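Local structure of oligopeptide-binding protein AppA (Bacillus subtilis, 1XOC) at residues Ser265-Gly270 and Phe485-Asn490; Leu315-Pro320 and Ser422-Gln427; Lys321-Pro326 and Ile473-Ala478. The protein binds oligopeptides as the receptor component of an oligopeptide ABC transporter that serves sporulation and genetic competence, taking tetra- and pentapeptides but not tripeptides. One frame throughout, in Å; residues are numbered along the deposited sequence. Where two conformers were deposited one is given.

Interaction 1. Residues Ser265-Gly270 and Phe485-Asn490; sequences SYVYIG and FLYYPN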
loop_
_atom_site.group_PDB
_atom_site.type_symbol
_atom_site.label_atom_id
_atom_site.label_comp_id
_atom_site.label_asym_id
_atom_site.label_seq_id
_atom_site.Cartn_x
_atom_site.Cartn_y
_atom_site.Cartn_z
ATOM N N SER A 265 -6.082 -2.846 5.220
ATOM C CA SER A 265 -6.182 -2.915 3.766
ATOM C C SER A 265 -7.642 -2.994 3.373
ATOM O O SER A 265 -8.513 -3.364 4.185
ATOM C CB SER A 265 -5.465 -4.156 3.277
ATOM O OG SER A 265 -5.697 -4.365 1.901
ATOM N N TYR A 266 -7.909 -2.658 2.106
ATOM C CA TYR A 266 -9.145 -3.112 1.464
ATOM C C TYR A 266 -8.827 -3.408 0.000
ATOM O O TYR A 266 -7.859 -2.871 -0.552
ATOM C CB TYR A 266 -10.338 -2.142 1.631
ATOM C CG TYR A 266 -10.143 -0.766 1.024
ATOM C CD1 TYR A 266 -10.291 -0.543 -0.356
ATOM C CD2 TYR A 266 -9.817 0.314 1.817
ATOM C CE1 TYR A 266 -10.110 0.720 -0.893
ATOM C CE2 TYR A 266 -9.633 1.583 1.290
ATOM C CZ TYR A 266 -9.784 1.771 -0.085
ATOM O OH TYR A 266 -9.598 3.032 -0.613
ATOM N N VAL A 267 -9.680 -4.235 -0.586
ATOM C CA VAL A 267 -9.598 -4.608 -2.005
ATOM C C VAL A 267 -10.816 -3.968 -2.664
ATOM O O VAL A 267 -11.885 -3.867 -2.049
ATOM C CB VAL A 267 -9.548 -6.143 -2.154
ATOM C CG1 VAL A 267 -9.634 -6.575 -3.604
ATOM C CG2 VAL A 267 -8.257 -6.675 -1.503
ATOM N N TYR A 268 -10.646 -3.544 -3.910
ATOM C CA TYR A 268 -11.619 -2.711 -4.589
ATOM C C TYR A 268 -11.518 -2.911 -6.092
ATOM O O TYR A 268 -10.575 -3.472 -6.582
ATOM C CB TYR A 268 -11.386 -1.239 -4.241
ATOM C CG TYR A 268 -10.087 -0.672 -4.753
ATOM C CD1 TYR A 268 -8.924 -0.801 -4.040
ATOM C CD2 TYR A 268 -10.027 -0.017 -5.963
ATOM C CE1 TYR A 268 -7.753 -0.283 -4.512
ATOM C CE2 TYR A 268 -8.864 0.487 -6.445
ATOM C CZ TYR A 268 -7.723 0.357 -5.722
ATOM O OH TYR A 268 -6.552 0.864 -6.192
ATOM N N ILE A 269 -12.527 -2.437 -6.805
ATOM C CA ILE A 269 -12.417 -2.211 -8.229
ATOM C C ILE A 269 -12.286 -0.736 -8.496
ATOM O O ILE A 269 -13.136 0.038 -8.111
ATOM C CB ILE A 269 -13.646 -2.745 -8.980
ATOM C CG1 ILE A 269 -13.917 -4.195 -8.614
ATOM C CG2 ILE A 269 -13.472 -2.557 -10.485
ATOM C CD1 ILE A 269 -15.214 -4.726 -9.163
ATOM N N GLY A 270 -11.204 -0.372 -9.160
ATOM C CA GLY A 270 -11.000 0.993 -9.580
ATOM C C GLY A 270 -11.542 1.244 -10.969
ATOM O O GLY A 270 -11.107 0.624 -11.911
ATOM N N PHE A 485 -16.076 -0.917 -3.637
ATOM C CA PHE A 485 -15.346 -1.464 -2.525
ATOM C C PHE A 485 -15.728 -2.927 -2.415
ATOM O O PHE A 485 -16.905 -3.255 -2.473
ATOM C CB PHE A 485 -15.666 -0.667 -1.247
ATOM C CG PHE A 485 -15.217 0.758 -1.329
ATOM C CD1 PHE A 485 -16.109 1.759 -1.727
ATOM C CD2 PHE A 485 -13.902 1.099 -1.080
ATOM C CE1 PHE A 485 -15.684 3.081 -1.861
ATOM C CE2 PHE A 485 -13.479 2.403 -1.207
ATOM C CZ PHE A 485 -14.369 3.399 -1.591
ATOM N N LEU A 486 -14.746 -3.825 -2.281
ATOM C CA LEU A 486 -15.027 -5.259 -2.294
ATOM C C LEU A 486 -14.988 -5.881 -0.901
ATOM O O LEU A 486 -16.007 -6.357 -0.425
ATOM C CB LEU A 486 -14.117 -6.003 -3.297
ATOM C CG LEU A 486 -14.314 -5.724 -4.810
ATOM C CD1 LEU A 486 -13.222 -6.458 -5.578
ATOM C CD2 LEU A 486 -15.705 -6.074 -5.311
ATOM N N TYR A 487 -13.832 -5.902 -0.248
ATOM C CA TYR A 487 -13.739 -6.493 1.079
ATOM C C TYR A 487 -12.537 -6.022 1.892
ATOM O O TYR A 487 -11.591 -5.475 1.361
ATOM C CB TYR A 487 -13.747 -8.017 1.021
ATOM C CG TYR A 487 -12.684 -8.587 0.128
ATOM C CD1 TYR A 487 -12.903 -8.701 -1.219
ATOM C CD2 TYR A 487 -11.466 -9.009 0.629
ATOM C CE1 TYR A 487 -11.961 -9.194 -2.047
ATOM C CE2 TYR A 487 -10.500 -9.523 -0.216
ATOM C CZ TYR A 487 -10.767 -9.607 -1.556
ATOM O OH TYR A 487 -9.849 -10.110 -2.444
ATOM N N TYR A 488 -12.608 -6.260 3.195
ATOM C CA TYR A 488 -11.461 -6.096 4.095
ATOM C C TYR A 488 -10.803 -7.450 4.320
ATOM O O TYR A 488 -11.417 -8.344 4.906
ATOM C CB TYR A 488 -11.934 -5.536 5.442
ATOM C CG TYR A 488 -12.692 -4.241 5.309
ATOM C CD1 TYR A 488 -12.098 -3.117 4.767
ATOM C CD2 TYR A 488 -13.994 -4.124 5.783
ATOM C CE1 TYR A 488 -12.800 -1.919 4.632
ATOM C CE2 TYR A 488 -14.704 -2.931 5.668
ATOM C CZ TYR A 488 -14.101 -1.834 5.093
ATOM O OH TYR A 488 -14.823 -0.658 4.973
ATOM N N PRO A 489 -9.584 -7.643 3.805
ATOM C CA PRO A 489 -8.996 -8.966 3.887
ATOM C C PRO A 489 -8.341 -9.294 5.201
ATOM O O PRO A 489 -7.917 -8.384 5.931
ATOM C CB PRO A 489 -7.892 -8.893 2.862
ATOM C CG PRO A 489 -7.500 -7.502 2.823
ATOM C CD PRO A 489 -8.721 -6.716 3.056
ATOM N N ASN A 490 -8.208 -10.589 5.481
ATOM C CA ASN A 490 -7.429 -11.053 6.635
ATOM C C ASN A 490 -6.097 -11.622 6.142
ATOM O O ASN A 490 -6.020 -12.198 5.064
ATOM C CB ASN A 490 -8.182 -12.156 7.361
ATOM C CG ASN A 490 -9.508 -11.674 7.910
ATOM O OD1 ASN A 490 -9.517 -10.687 8.653
ATOM N ND2 ASN A 490 -10.613 -12.362 7.605
#
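Phe485 presents its ring edge to Tyr266 in an offset edge-to-face pair, the planes 67° apart and the centroids 5.4 Å apart. Phe485 CE2 comes to 3.8 Å from Tyr266 CE1. The other side of the sheet carries Val267 and Tyr487, whose side chains run next to each other in the same direction. Val267 CB sits over one face of the Tyr487 ring, a CH-pi contact 3.9 Å from the centroid and 19° off the normal. The valine methyls part over the ring, CG1 toward CE1 and the hydroxyl, CG2 toward CE2. Tyr487 CG stands between its backbone N and carbonyl carbon (chi1 55°), which starts the side chain toward the Val267 side. The antiparallel strands meet here in a classic beta bulge, with Leu486 and Tyr487 both opposite Val267. Val267 N gives a nearly straight bond to Tyr487 O (3.0 Å), while Val267 O takes Leu486 N at 2.9 Å and, weakly, Tyr487 N at 3.3 Å. The extra residue turns Leu486 toward the partner strand, where its CD1 meets Ile269 CG1 at 3.8 Å. At the far end the edge of the Tyr488 ring meets Ser265 O, with CD1 at 3.6 Å, and Pro489 packs on the Ser265 side chain. Tyr488 OH is hydrogen-bonded to Ile310 O and, in one of its two conformers, Ser265 OG to Trp419 O. Ser265, Val267 and Pro489 also pack on aromatic side chains of the bound peptide, and Tyr487 on its backbone, so this pair of strands lines the peptide site. Strand 265-271 is hydrogen-bonded along its other edge to strand 414-420, strand 483-496 pairs further with 306-307, and helix 371-385 covers the Val267 and Tyr487 side.

Interaction 2. Residues Leu315-Pro320 and Ser422-Gln427; sequences LSWNYP and STFPDQ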
loop_
_atom_site.group_PDB
_atom_site.type_symbol
_atom_site.label_atom_id
_atom_site.label_comp_id
_atom_site.label_asym_id
_atom_site.label_seq_id
_atom_site.Cartn_x
_atom_site.Cartn_y
_atom_site.Cartn_z
ATOM N N LEU A 315 -9.752 -1.318 11.505
ATOM C CA LEU A 315 -8.697 -1.164 12.497
ATOM C C LEU A 315 -8.446 0.301 12.863
ATOM O O LEU A 315 -7.834 0.594 13.889
ATOM C CB LEU A 315 -7.377 -1.810 12.019
ATOM C CG LEU A 315 -7.384 -3.336 11.875
ATOM C CD1 LEU A 315 -6.078 -3.804 11.315
ATOM C CD2 LEU A 315 -7.633 -3.970 13.224
ATOM N N SER A 316 -8.869 1.216 12.003
ATOM C CA SER A 316 -8.536 2.610 12.171
ATOM C C SER A 316 -9.380 3.241 13.267
ATOM O O SER A 316 -10.604 3.032 13.341
ATOM C CB SER A 316 -8.787 3.377 10.893
ATOM O OG SER A 316 -8.558 4.755 11.124
ATOM N N TRP A 317 -8.749 4.097 14.066
ATOM C CA TRP A 317 -9.490 4.894 15.038
ATOM C C TRP A 317 -10.475 5.829 14.346
ATOM O O TRP A 317 -11.397 6.333 14.981
ATOM C CB TRP A 317 -8.559 5.704 15.954
ATOM C CG TRP A 317 -7.606 6.623 15.259
ATOM C CD1 TRP A 317 -6.310 6.355 14.964
ATOM C CD2 TRP A 317 -7.847 7.963 14.795
ATOM N NE1 TRP A 317 -5.738 7.409 14.327
ATOM C CE2 TRP A 317 -6.645 8.430 14.241
ATOM C CE3 TRP A 317 -8.939 8.815 14.822
ATOM C CZ2 TRP A 317 -6.516 9.704 13.680
ATOM C CZ3 TRP A 317 -8.809 10.100 14.291
ATOM C CH2 TRP A 317 -7.607 10.529 13.727
ATOM N N ASN A 318 -10.289 6.078 13.057
ATOM C CA ASN A 318 -11.172 6.984 12.333
ATOM C C ASN A 318 -12.331 6.275 11.648
ATOM O O ASN A 318 -13.143 6.916 10.980
ATOM C CB ASN A 318 -10.367 7.744 11.286
ATOM C CG ASN A 318 -11.006 9.060 10.893
ATOM O OD1 ASN A 318 -11.610 9.751 11.712
ATOM N ND2 ASN A 318 -10.877 9.413 9.623
ATOM N N TYR A 319 -12.387 4.953 11.762
ATOM C CA TYR A 319 -13.417 4.199 11.084
ATOM C C TYR A 319 -14.728 4.580 11.741
ATOM O O TYR A 319 -14.826 4.555 12.975
ATOM C CB TYR A 319 -13.151 2.707 11.186
ATOM C CG TYR A 319 -14.088 1.846 10.343
ATOM C CD1 TYR A 319 -15.268 1.334 10.887
ATOM C CD2 TYR A 319 -13.811 1.565 9.011
ATOM C CE1 TYR A 319 -16.121 0.549 10.118
ATOM C CE2 TYR A 319 -14.644 0.773 8.259
ATOM C CZ TYR A 319 -15.790 0.270 8.808
ATOM O OH TYR A 319 -16.627 -0.520 8.027
ATOM N N PRO A 320 -15.726 4.972 10.934
ATOM C CA PRO A 320 -16.965 5.510 11.474
ATOM C C PRO A 320 -17.860 4.410 12.011
ATOM O O PRO A 320 -18.405 3.632 11.240
ATOM C CB PRO A 320 -17.583 6.206 10.266
ATOM C CG PRO A 320 -17.106 5.441 9.124
ATOM C CD PRO A 320 -15.739 4.949 9.466
ATOM N N SER A 422 -2.586 3.807 4.838
ATOM C CA SER A 422 -1.784 4.563 5.778
ATOM C C SER A 422 -2.262 4.301 7.202
ATOM O O SER A 422 -3.473 4.143 7.450
ATOM C CB SER A 422 -1.904 6.054 5.493
ATOM O OG SER A 422 -1.014 6.752 6.336
ATOM N N THR A 423 -1.329 4.309 8.151
ATOM C CA THR A 423 -1.672 4.142 9.566
ATOM C C THR A 423 -2.265 5.409 10.165
ATOM O O THR A 423 -2.848 5.377 11.252
ATOM C CB THR A 423 -0.447 3.692 10.431
ATOM O OG1 THR A 423 0.604 4.634 10.302
ATOM C CG2 THR A 423 0.075 2.351 9.984
ATOM N N PHE A 424 -2.068 6.534 9.482
ATOM C CA PHE A 424 -2.722 7.787 9.826
ATOM C C PHE A 424 -3.815 8.013 8.814
ATOM O O PHE A 424 -3.563 8.150 7.624
ATOM C CB PHE A 424 -1.744 8.952 9.812
ATOM C CG PHE A 424 -2.352 10.248 10.218
ATOM C CD1 PHE A 424 -2.689 10.459 11.534
ATOM C CD2 PHE A 424 -2.613 11.241 9.282
ATOM C CE1 PHE A 424 -3.266 11.668 11.949
ATOM C CE2 PHE A 424 -3.205 12.445 9.691
ATOM C CZ PHE A 424 -3.521 12.645 11.015
ATOM N N PRO A 425 -5.064 8.025 9.276
ATOM C CA PRO A 425 -6.198 7.997 8.358
ATOM C C PRO A 425 -6.432 9.355 7.698
ATOM O O PRO A 425 -6.844 10.298 8.363
ATOM C CB PRO A 425 -7.357 7.602 9.279
ATOM C CG PRO A 425 -6.994 8.205 10.578
ATOM C CD PRO A 425 -5.500 8.045 10.683
ATOM N N ASP A 426 -6.139 9.450 6.401
ATOM C CA ASP A 426 -6.374 10.683 5.620
ATOM C C ASP A 426 -6.495 10.261 4.132
ATOM O O ASP A 426 -5.526 9.740 3.514
ATOM C CB ASP A 426 -5.265 11.749 5.858
ATOM C CG ASP A 426 -5.502 13.075 5.069
ATOM O OD1 ASP A 426 -4.767 14.099 5.286
ATOM O OD2 ASP A 426 -6.449 13.115 4.251
ATOM N N GLN A 427 -7.698 10.480 3.589
ATOM C CA GLN A 427 -8.105 10.069 2.244
ATOM C C GLN A 427 -7.620 11.015 1.151
ATOM O O GLN A 427 -7.805 10.737 -0.027
ATOM C CB GLN A 427 -9.634 10.042 2.164
ATOM C CG GLN A 427 -10.321 9.129 3.159
ATOM C CD GLN A 427 -9.788 7.761 3.119
ATOM O OE1 GLN A 427 -9.414 7.192 4.161
ATOM N NE2 GLN A 427 -9.701 7.202 1.914
HETATM O O HOH W 1 -5.744 4.536 10.817
HETATM O O HOH W 2 -2.882 7.084 13.267
#
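Pro425 lays its CG over one face of the Trp317 indole, 3.9 Å from the centroid of the six-membered ring and 28° off its normal. Asn318 CB lies over the same indole face, also offset toward the rim. At the ring edge, close to its plane, Phe424 CE1 approaches Trp317 CZ2 at 4.2 Å, while a water lies in plane at the pyrrole edge and accepts from Trp317 NE1 at 3.1 Å. The indole also makes a cation-pi contact with Arg463. Trp317 CG is placed between the backbone N and the carbonyl carbon (chi1 56°), starting the side chain in the direction that brings the indole over the proline. Two further residues of the turn touch Pro425: its CG is 3.5 Å from Asn318 CB, and its CB 3.6 Å from Ser316 OG. The backbone that supports these side chains is a type I beta turn from Ser316 to Tyr319, overlaid by an ST turn in which Ser316 OG accepts from Asn318 N at 2.9 Å. The same hydroxyl is hydrogen-bonded to a second water, which donates to Thr423 O. The water at the indole donates to that carbonyl too, at 2.6 Å, so two water bridges converge on Thr423 O and tie the turn to a loop that carries peptide-binding groups. Thr423 OG1 and, in one of its two conformers, Ser422 OG hydrogen-bond the backbone of the bound peptide. Asn318 OD1 is hydrogen-bonded to Ser467 OG of helix 463-480, whose Tyr466 hydroxyl is hydrogen-bonded to Pro425 O.

Interaction 3. Residues Lys321-Pro326 and Ile473-Ala478; sequences KDIDVP and IYQKIA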
loop_
_atom_site.group_PDB
_atom_site.type_symbol
_atom_site.label_atom_id
_atom_site.label_comp_id
_atom_site.label_asym_id
_atom_site.label_seq_id
_atom_site.Cartn_x
_atom_site.Cartn_y
_atom_site.Cartn_z
ATOM N N LYS A 321 -18.001 4.362 13.326
ATOM C CA LYS A 321 -18.734 3.302 14.002
ATOM C C LYS A 321 -20.251 3.346 13.749
ATOM O O LYS A 321 -20.905 2.302 13.665
ATOM C CB LYS A 321 -18.454 3.400 15.502
ATOM C CG LYS A 321 -18.805 2.155 16.297
ATOM C CD LYS A 321 -17.772 1.880 17.386
ATOM C CE LYS A 321 -16.415 1.467 16.808
ATOM N NZ LYS A 321 -15.519 0.947 17.884
ATOM N N ASP A 322 -20.794 4.552 13.599
ATOM C CA ASP A 322 -22.245 4.771 13.617
ATOM C C ASP A 322 -22.742 5.595 12.423
ATOM O O ASP A 322 -23.622 6.448 12.572
ATOM C CB ASP A 322 -22.634 5.464 14.936
ATOM C CG ASP A 322 -21.768 6.694 15.240
ATOM O OD1 ASP A 322 -22.198 7.551 16.043
ATOM O OD2 ASP A 322 -20.655 6.796 14.666
ATOM N N ILE A 323 -22.192 5.318 11.244
ATOM C CA ILE A 323 -22.523 6.043 10.017
ATOM C C ILE A 323 -23.392 5.165 9.099
ATOM O O ILE A 323 -23.125 3.970 8.923
ATOM C CB ILE A 323 -21.214 6.473 9.287
ATOM C CG1 ILE A 323 -21.452 7.633 8.336
ATOM C CG2 ILE A 323 -20.570 5.300 8.516
ATOM C CD1 ILE A 323 -20.236 7.929 7.469
ATOM N N ASP A 324 -24.437 5.744 8.521
ATOM C CA ASP A 324 -25.206 5.035 7.504
ATOM C C ASP A 324 -24.826 5.587 6.139
ATOM O O ASP A 324 -25.290 6.623 5.719
ATOM C CB ASP A 324 -26.720 5.152 7.759
ATOM C CG ASP A 324 -27.268 4.037 8.692
ATOM O OD1 ASP A 324 -26.641 2.951 8.779
ATOM O OD2 ASP A 324 -28.342 4.240 9.321
ATOM N N VAL A 325 -23.954 4.880 5.455
ATOM C CA VAL A 325 -23.470 5.285 4.154
ATOM C C VAL A 325 -24.313 4.529 3.113
ATOM O O VAL A 325 -24.840 3.469 3.427
ATOM C CB VAL A 325 -21.943 4.958 4.082
ATOM C CG1 VAL A 325 -21.575 4.183 2.863
ATOM C CG2 VAL A 325 -21.128 6.223 4.250
ATOM N N PRO A 326 -24.481 5.084 1.893
ATOM C CA PRO A 326 -25.149 4.273 0.876
ATOM C C PRO A 326 -24.319 3.036 0.553
ATOM O O PRO A 326 -23.123 3.142 0.316
ATOM C CB PRO A 326 -25.223 5.191 -0.352
ATOM C CG PRO A 326 -24.263 6.232 -0.131
ATOM C CD PRO A 326 -24.113 6.409 1.369
ATOM N N ILE A 473 -16.956 13.161 4.604
ATOM C CA ILE A 473 -16.074 12.757 3.502
ATOM C C ILE A 473 -16.413 11.329 3.074
ATOM O O ILE A 473 -16.565 11.047 1.889
ATOM C CB ILE A 473 -14.592 12.890 3.898
ATOM C CG1 ILE A 473 -14.215 14.358 4.027
ATOM C CG2 ILE A 473 -13.690 12.246 2.853
ATOM C CD1 ILE A 473 -12.911 14.628 4.808
ATOM N N TYR A 474 -16.543 10.434 4.042
ATOM C CA TYR A 474 -16.990 9.073 3.764
ATOM C C TYR A 474 -18.324 9.022 3.026
ATOM O O TYR A 474 -18.477 8.247 2.088
ATOM C CB TYR A 474 -17.102 8.300 5.070
ATOM C CG TYR A 474 -15.788 8.042 5.754
ATOM C CD1 TYR A 474 -15.703 8.063 7.133
ATOM C CD2 TYR A 474 -14.635 7.721 5.029
ATOM C CE1 TYR A 474 -14.517 7.808 7.769
ATOM C CE2 TYR A 474 -13.443 7.470 5.662
ATOM C CZ TYR A 474 -13.402 7.493 7.026
ATOM O OH TYR A 474 -12.239 7.253 7.668
ATOM N N GLN A 475 -19.295 9.833 3.443
ATOM C CA GLN A 475 -20.566 9.906 2.728
ATOM C C GLN A 475 -20.381 10.250 1.259
ATOM O O GLN A 475 -21.000 9.642 0.403
ATOM C CB GLN A 475 -21.508 10.939 3.357
ATOM C CG GLN A 475 -22.156 10.480 4.642
ATOM C CD GLN A 475 -23.195 9.394 4.456
ATOM O OE1 GLN A 475 -23.624 8.780 5.432
ATOM N NE2 GLN A 475 -23.611 9.151 3.214
ATOM N N LYS A 476 -19.572 11.261 0.977
ATOM C CA LYS A 476 -19.382 11.710 -0.400
ATOM C C LYS A 476 -18.667 10.650 -1.237
ATOM O O LYS A 476 -19.068 10.383 -2.362
ATOM C CB LYS A 476 -18.634 13.040 -0.457
ATOM C CG LYS A 476 -19.473 14.205 0.067
ATOM C CD LYS A 476 -18.977 15.558 -0.430
ATOM C CE LYS A 476 -19.931 16.683 -0.036
ATOM N NZ LYS A 476 -21.257 16.623 -0.732
ATOM N N ILE A 477 -17.626 10.042 -0.690
ATOM C CA ILE A 477 -16.915 8.988 -1.427
ATOM C C ILE A 477 -17.835 7.793 -1.671
ATOM O O ILE A 477 -17.900 7.251 -2.778
ATOM C CB ILE A 477 -15.615 8.577 -0.701
ATOM C CG1 ILE A 477 -14.661 9.765 -0.702
ATOM C CG2 ILE A 477 -14.950 7.360 -1.380
ATOM C CD1 ILE A 477 -13.513 9.660 0.242
ATOM N N ALA A 478 -18.557 7.377 -0.641
ATOM C CA ALA A 478 -19.531 6.293 -0.794
ATOM C C ALA A 478 -20.587 6.613 -1.851
ATOM O O ALA A 478 -20.845 5.809 -2.736
ATOM C CB ALA A 478 -20.180 5.968 0.533
#
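Val325 and Ala478 meet where a loop packs on a helix of this family 5 solute-binding protein: the irregular chain, part of the connection from strand 306-307 to helix 332-341, lies across helix 463-480. Tyr474, Gln475 and Ala478, on one side of that helix, receive it. The closely packed part rests on three loop side chains. Pro326 sets its CD 4.0 Å from Ala478 CB. Ile323 closes the other end, its CD1 at 4.0 Å from Tyr474 CB, the two side chains crossing at about a right angle. Between them Val325 CG1 is modelled 3.2 Å from Ala478 CB, a doubtful value, since it is shorter than usual van der Waals contact and the valine chi1 of 129° is not staggered.

The outer side is looser. Asp324 is exposed and starts away from the helix, leaving its backbone carbonyl to face the end of Gln475. That side chain bends at its second torsion (chi2 -70°) and runs antiparallel to Val325, with CD 3.8 Å from Val325 CG2. Its amide is probably turned over in the model, so the 2.7 Å between Asp324 O and Gln475 OE1 may be a hydrogen bond once the group is reversed. An alanine in place of Gln475 would probably leave Asp324 O without its close amide neighbour and open a gap beside Val325 CG2 on the solvent side. Deeper in, the hydroxyl of Tyr474 makes a weak hydrogen bond to Asn318 O. The helix backbone itself comes into the contact at Tyr474 O, which accepts from Ala478 N at 2.9 Å and has Val325 CG2 4.0 Å away.

The three contacts are neighbours. The centre of interaction 1 is about 15 Å from that of interaction 2 and about 16 Å from that of interaction 3; the centres of interactions 2 and 3 are about 14 Å apart. Segments 315-320 and 321-326 are consecutive in one loop, and Pro320 CD packs 3.5 Å from Tyr474 CE1, joining the turn at 315-320 to the helix. Tyr319 OH lies 3.5 Å from Tyr488 OH, linking interaction 2 to the sheet, and Phe485 CZ touches Ile477 CG2 at 4.0 Å, linking the sheet to the helix of interaction 3. Interactions 1 and 2 both reach the bound peptide, the first by packing and the second largely through hydrogen bonds of segment 422-427.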